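Local coordinates for protein Phosphoglucosamine/phosphogalactosamine mutase (Sulfolobus tokodaii, PDB 2F7L) that interconverts the 6-phosphates and 1-phosphates of glucosamine and galactosamine, a magnesium-dependent step on the way to UDP-GlcNAc and UDP-GalNAc, at residues L266-S271 against S296-Q301; A321-E326 against M332-Q337. All coordinates share one frame; numbering follows the deposited sequence.

Contact 1 (L266-S271 against S296-Q301)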
loop_
_atom_site.group_PDB
_atom_site.type_symbol
_atom_site.label_atom_id
_atom_site.label_comp_id
_atom_site.label_asym_id
_atom_site.label_seq_id
_atom_site.Cartn_x
_atom_site.Cartn_y
_atom_site.Cartn_z
ATOM N N LEU A 266 6.462 -8.142 11.289
ATOM C CA LEU A 266 7.253 -8.297 10.073
ATOM C C LEU A 266 8.484 -7.422 10.148
ATOM O O LEU A 266 9.569 -7.805 9.707
ATOM C CB LEU A 266 6.421 -7.905 8.857
ATOM C CG LEU A 266 5.863 -9.033 7.983
ATOM C CD1 LEU A 266 5.547 -10.296 8.783
ATOM C CD2 LEU A 266 4.640 -8.505 7.276
ATOM N N SER A 267 8.317 -6.234 10.709
ATOM C CA SER A 267 9.435 -5.314 10.852
ATOM C C SER A 267 10.467 -6.012 11.754
ATOM O O SER A 267 11.678 -5.833 11.629
ATOM C CB SER A 267 8.937 -4.012 11.481
ATOM O OG SER A 267 9.750 -2.927 11.080
ATOM N N TYR A 268 9.966 -6.832 12.658
ATOM C CA TYR A 268 10.820 -7.575 13.569
ATOM C C TYR A 268 11.640 -8.634 12.815
ATOM O O TYR A 268 12.877 -8.611 12.813
ATOM C CB TYR A 268 9.949 -8.245 14.632
ATOM C CG TYR A 268 10.668 -9.292 15.423
ATOM C CD1 TYR A 268 11.775 -8.958 16.207
ATOM C CD2 TYR A 268 10.269 -10.628 15.366
ATOM C CE1 TYR A 268 12.471 -9.935 16.915
ATOM C CE2 TYR A 268 10.961 -11.615 16.069
ATOM C CZ TYR A 268 12.060 -11.260 16.840
ATOM O OH TYR A 268 12.758 -12.229 17.520
ATOM N N TRP A 269 10.932 -9.565 12.189
ATOM C CA TRP A 269 11.558 -10.632 11.433
ATOM C C TRP A 269 12.634 -10.117 10.479
ATOM O O TRP A 269 13.648 -10.776 10.258
ATOM C CB TRP A 269 10.489 -11.380 10.644
ATOM C CG TRP A 269 10.956 -12.686 10.142
ATOM C CD1 TRP A 269 10.833 -13.172 8.874
ATOM C CD2 TRP A 269 11.596 -13.712 10.905
ATOM N NE1 TRP A 269 11.358 -14.442 8.798
ATOM C CE2 TRP A 269 11.830 -14.799 10.033
ATOM C CE3 TRP A 269 11.997 -13.820 12.245
ATOM C CZ2 TRP A 269 12.442 -15.978 10.457
ATOM C CZ3 TRP A 269 12.607 -14.995 12.664
ATOM C CH2 TRP A 269 12.823 -16.056 11.771
ATOM N N ALA A 270 12.414 -8.936 9.914
ATOM C CA ALA A 270 13.376 -8.366 8.977
ATOM C C ALA A 270 14.746 -8.152 9.621
ATOM O O ALA A 270 15.773 -8.277 8.943
ATOM C CB ALA A 270 12.855 -7.056 8.407
ATOM N N SER A 271 14.764 -7.824 10.913
ATOM C CA SER A 271 16.026 -7.617 11.640
ATOM C C SER A 271 16.702 -8.965 11.902
ATOM O O SER A 271 17.930 -9.071 11.907
ATOM C CB SER A 271 15.773 -6.929 12.979
ATOM O OG SER A 271 15.002 -7.779 13.811
ATOM N N SER A 296 11.272 -1.512 20.378
ATOM C CA SER A 296 12.225 -0.933 21.323
ATOM C C SER A 296 13.102 -2.002 21.957
ATOM O O SER A 296 14.324 -1.845 22.064
ATOM C CB SER A 296 11.496 -0.167 22.424
ATOM O OG SER A 296 11.212 1.158 22.006
ATOM N N LYS A 297 12.475 -3.093 22.375
ATOM C CA LYS A 297 13.213 -4.178 22.981
ATOM C C LYS A 297 13.981 -5.018 21.957
ATOM O O LYS A 297 14.091 -6.233 22.095
ATOM C CB LYS A 297 12.270 -5.061 23.807
ATOM C CG LYS A 297 11.038 -5.568 23.104
ATOM C CD LYS A 297 10.331 -6.607 23.979
ATOM C CE LYS A 297 8.943 -6.967 23.441
ATOM N NZ LYS A 297 8.943 -7.355 21.987
ATOM N N TYR A 298 14.505 -4.359 20.927
ATOM C CA TYR A 298 15.281 -5.025 19.882
ATOM C C TYR A 298 16.224 -3.994 19.267
ATOM O O TYR A 298 16.986 -4.300 18.348
ATOM C CB TYR A 298 14.362 -5.610 18.810
ATOM C CG TYR A 298 13.442 -6.697 19.319
ATOM C CD1 TYR A 298 13.905 -7.989 19.532
ATOM C CD2 TYR A 298 12.112 -6.418 19.628
ATOM C CE1 TYR A 298 13.060 -8.983 20.044
ATOM C CE2 TYR A 298 11.262 -7.395 20.141
ATOM C CZ TYR A 298 11.738 -8.679 20.352
ATOM O OH TYR A 298 10.896 -9.646 20.882
ATOM N N ASN A 299 16.154 -2.766 19.780
ATOM C CA ASN A 299 17.016 -1.671 19.332
ATOM C C ASN A 299 16.684 -1.104 17.966
ATOM O O ASN A 299 17.469 -0.349 17.375
ATOM C CB ASN A 299 18.469 -2.125 19.363
ATOM C CG ASN A 299 18.904 -2.537 20.747
ATOM O OD1 ASN A 299 19.990 -3.077 20.932
ATOM N ND2 ASN A 299 18.050 -2.279 21.736
ATOM N N ILE A 300 15.503 -1.466 17.480
ATOM C CA ILE A 300 15.032 -1.003 16.189
ATOM C C ILE A 300 14.313 0.323 16.398
ATOM O O ILE A 300 13.273 0.366 17.050
ATOM C CB ILE A 300 14.044 -2.019 15.584
ATOM C CG1 ILE A 300 14.640 -3.429 15.654
ATOM C CG2 ILE A 300 13.737 -1.643 14.151
ATOM C CD1 ILE A 300 13.673 -4.546 15.316
ATOM N N GLN A 301 14.873 1.408 15.876
ATOM C CA GLN A 301 14.219 2.706 16.011
ATOM C C GLN A 301 13.108 2.755 14.985
ATOM O O GLN A 301 13.197 2.107 13.942
ATOM C CB GLN A 301 15.158 3.848 15.675
ATOM C CG GLN A 301 16.491 3.768 16.308
ATOM C CD GLN A 301 17.442 4.783 15.712
ATOM O OE1 GLN A 301 18.613 4.857 16.108
ATOM N NE2 GLN A 301 16.948 5.575 14.752
#
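Ile300 brings its CD1 methyl to the last turn of helix 259-272, where it rests 3.8 Å from Ser271 OG and 3.9 Å from Ser271 CB. This is the buried side of the contact. Ile300 CG1 lies anti to the carbonyl carbon (chi1 -49°), which extends the branch across to the helix, and the same side chain also meets Ile281 and Leu295. A serine suits the helix side because it is small enough to let the isoleucine approach. The loop owes its course to a Schellman motif: helix 290-296 ends with Asn299 in a positive-phi conformation, and the chain then turns into strand 301-305 of the alpha/beta/alpha domain III. On the partly exposed, solvent-facing side two tyrosines meet. The CE1 atom of Tyr268 comes over one face of the Tyr298 ring, toward its rim, and stands 3.3 Å from Tyr298 CE1. The ring centroids are 4.7 Å apart and the planes 53° from each other, an inclined edge-to-face pair. Tyrosine fits here because its ring buries carbon while its hydroxyl can stay near the surface; Tyr298 OH receives a weak hydrogen bond from NZ of exposed Lys297.

Contact 2 (A321-E326 against M332-Q337)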
loop_
_atom_site.group_PDB
_atom_site.type_symbol
_atom_site.label_atom_id
_atom_site.label_comp_id
_atom_site.label_asym_id
_atom_site.label_seq_id
_atom_site.Cartn_x
_atom_site.Cartn_y
_atom_site.Cartn_z
ATOM N N ALA A 321 16.870 2.010 5.231
ATOM C CA ALA A 321 16.202 1.439 6.394
ATOM C C ALA A 321 16.049 -0.080 6.335
ATOM O O ALA A 321 16.284 -0.708 5.303
ATOM C CB ALA A 321 14.842 2.093 6.567
ATOM N N LEU A 322 15.647 -0.671 7.451
ATOM C CA LEU A 322 15.465 -2.111 7.505
ATOM C C LEU A 322 14.220 -2.477 6.728
ATOM O O LEU A 322 14.244 -3.393 5.926
ATOM C CB LEU A 322 15.319 -2.586 8.955
ATOM C CG LEU A 322 15.180 -4.097 9.158
ATOM C CD1 LEU A 322 16.504 -4.776 8.799
ATOM C CD2 LEU A 322 14.789 -4.403 10.604
ATOM N N ALA A 323 13.126 -1.763 6.988
ATOM C CA ALA A 323 11.845 -1.998 6.322
ATOM C C ALA A 323 10.937 -0.792 6.523
ATOM O O ALA A 323 11.324 0.185 7.167
ATOM C CB ALA A 323 11.165 -3.249 6.885
ATOM N N GLY A 324 9.735 -0.856 5.960
ATOM C CA GLY A 324 8.789 0.226 6.126
ATOM C C GLY A 324 7.415 -0.388 6.076
ATOM O O GLY A 324 7.278 -1.519 5.637
ATOM N N PHE A 325 6.402 0.315 6.561
ATOM C CA PHE A 325 5.042 -0.194 6.487
ATOM C C PHE A 325 4.008 0.865 6.862
ATOM O O PHE A 325 4.347 1.917 7.421
ATOM C CB PHE A 325 4.861 -1.448 7.352
ATOM C CG PHE A 325 4.914 -1.197 8.836
ATOM C CD1 PHE A 325 6.129 -1.187 9.518
ATOM C CD2 PHE A 325 3.740 -0.983 9.560
ATOM C CE1 PHE A 325 6.177 -0.971 10.905
ATOM C CE2 PHE A 325 3.775 -0.765 10.931
ATOM C CZ PHE A 325 4.998 -0.759 11.607
ATOM N N GLU A 326 2.753 0.593 6.506
ATOM C CA GLU A 326 1.644 1.482 6.816
ATOM C C GLU A 326 0.654 0.698 7.649
ATOM O O GLU A 326 0.628 -0.518 7.582
ATOM C CB GLU A 326 0.939 1.970 5.549
ATOM C CG GLU A 326 1.707 2.982 4.731
ATOM C CD GLU A 326 0.804 4.090 4.184
ATOM O OE1 GLU A 326 0.594 5.113 4.888
ATOM O OE2 GLU A 326 0.285 3.933 3.049
ATOM N N MET A 332 7.103 -2.741 3.268
ATOM C CA MET A 332 8.215 -2.728 2.308
ATOM C C MET A 332 9.428 -3.490 2.826
ATOM O O MET A 332 9.951 -3.178 3.883
ATOM C CB MET A 332 8.614 -1.293 1.942
ATOM C CG MET A 332 8.067 -0.211 2.874
ATOM S SD MET A 332 6.287 0.224 2.692
ATOM C CE MET A 332 6.479 1.509 1.362
ATOM N N TYR A 333 9.855 -4.498 2.067
ATOM C CA TYR A 333 10.994 -5.348 2.421
ATOM C C TYR A 333 12.121 -5.068 1.427
ATOM O O TYR A 333 12.187 -5.676 0.370
ATOM C CB TYR A 333 10.562 -6.820 2.356
ATOM C CG TYR A 333 11.571 -7.790 2.909
ATOM C CD1 TYR A 333 12.089 -7.624 4.187
ATOM C CD2 TYR A 333 12.057 -8.832 2.134
ATOM C CE1 TYR A 333 13.090 -8.473 4.674
ATOM C CE2 TYR A 333 13.046 -9.688 2.601
ATOM C CZ TYR A 333 13.571 -9.503 3.869
ATOM O OH TYR A 333 14.623 -10.291 4.300
ATOM N N PRO A 334 13.026 -4.132 1.767
ATOM C CA PRO A 334 14.166 -3.713 0.939
ATOM C C PRO A 334 14.886 -4.782 0.149
ATOM O O PRO A 334 15.042 -4.653 -1.056
ATOM C CB PRO A 334 15.067 -2.994 1.934
ATOM C CG PRO A 334 14.063 -2.318 2.790
ATOM C CD PRO A 334 13.048 -3.419 3.053
ATOM N N PRO A 335 15.354 -5.848 0.812
ATOM C CA PRO A 335 16.045 -6.881 0.038
ATOM C C PRO A 335 15.280 -7.292 -1.220
ATOM O O PRO A 335 15.888 -7.606 -2.235
ATOM C CB PRO A 335 16.227 -8.019 1.050
ATOM C CG PRO A 335 15.277 -7.675 2.163
ATOM C CD PRO A 335 15.321 -6.201 2.239
ATOM N N HIS A 336 13.954 -7.290 -1.152
ATOM C CA HIS A 336 13.126 -7.614 -2.312
ATOM C C HIS A 336 12.963 -6.311 -3.097
ATOM O O HIS A 336 13.586 -6.108 -4.129
ATOM C CB HIS A 336 11.758 -8.097 -1.859
ATOM C CG HIS A 336 10.877 -8.541 -2.979
ATOM N ND1 HIS A 336 9.522 -8.280 -3.006
ATOM C CD2 HIS A 336 11.138 -9.303 -4.066
ATOM C CE1 HIS A 336 8.983 -8.868 -4.056
ATOM N NE2 HIS A 336 9.941 -9.496 -4.715
ATOM N N GLN A 337 12.099 -5.438 -2.593
ATOM C CA GLN A 337 11.881 -4.127 -3.186
ATOM C C GLN A 337 11.388 -3.121 -2.152
ATOM O O GLN A 337 10.927 -3.503 -1.070
ATOM C CB GLN A 337 10.934 -4.195 -4.394
ATOM C CG GLN A 337 9.594 -4.840 -4.220
ATOM C CD GLN A 337 8.860 -4.892 -5.545
ATOM O OE1 GLN A 337 9.282 -4.261 -6.513
ATOM N NE2 GLN A 337 7.757 -5.630 -5.599
#
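Met332 lays its side chain over the peptide of Gly324, with CG 3.2 Å from Gly324 O and 3.3 Å from Gly324 C. The chain bends at chi2 (-76°) and again at chi3 (-87°), which keeps SD above the same carbonyl group, 3.6 Å from Gly324 O, instead of letting it run off the strand. Beneath it the two residues form an antiparallel hydrogen-bonded pair. Gly324 N reaches Met332 O at 3.1 Å; Met332 N returns a nearly straight bond (172°) to Gly324 O at 2.7 Å. Glycine suits this position, since a CB would point to the face holding Met332 and would probably crowd its CG. With an alanine in place of Met332, the cover over the Gly324 peptide would probably be lost and a gap opened toward Ile312. Farther along, Pro334 points toward the other segment with the CD and CG side of its ring: CD sits 3.1 Å from Leu322 O, and CG 3.7 Å from Ala321 O. Having no N-H, a proline fits where the strand pairing gives way to loop. The segments flank the turn of a beta-hairpin in domain III; in relatives this connection carries the sugar-binding loop, consistent with Met332 lying about 9 Å, side chain to side chain, from the probable magnesium ligand Asp245. Strand 323-326 pairs on its other side with strand 280-284, while Ile312 and Val316 of helix 309-318 pack on Met332 and Pro334, and helix 259-272 meets Leu322 and Phe325.

Both contacts belong to domain III and share helix 259-272 and strand 280-284, but they serve different edges of its four-stranded sheet. Contact 1, whose centre is about 21 Å from the centre of the chain, leads into edge strand 301-305 and grades from a buried isoleucine methyl against a serine to partly exposed rings; no hydrogen bond crosses it. Contact 2, about 12 Å from that centre, lies deeper and includes the opposite edge strand, 329-332, where backbone bonds set the pairing and side chains cover peptide groups. Leu322 joins the two: its CD2 lies 3.4 Å from Ser271 N, and its CD1 3.6 Å from Ala270 O. Tyr333 adds a second bridge, its ring touching Ala270.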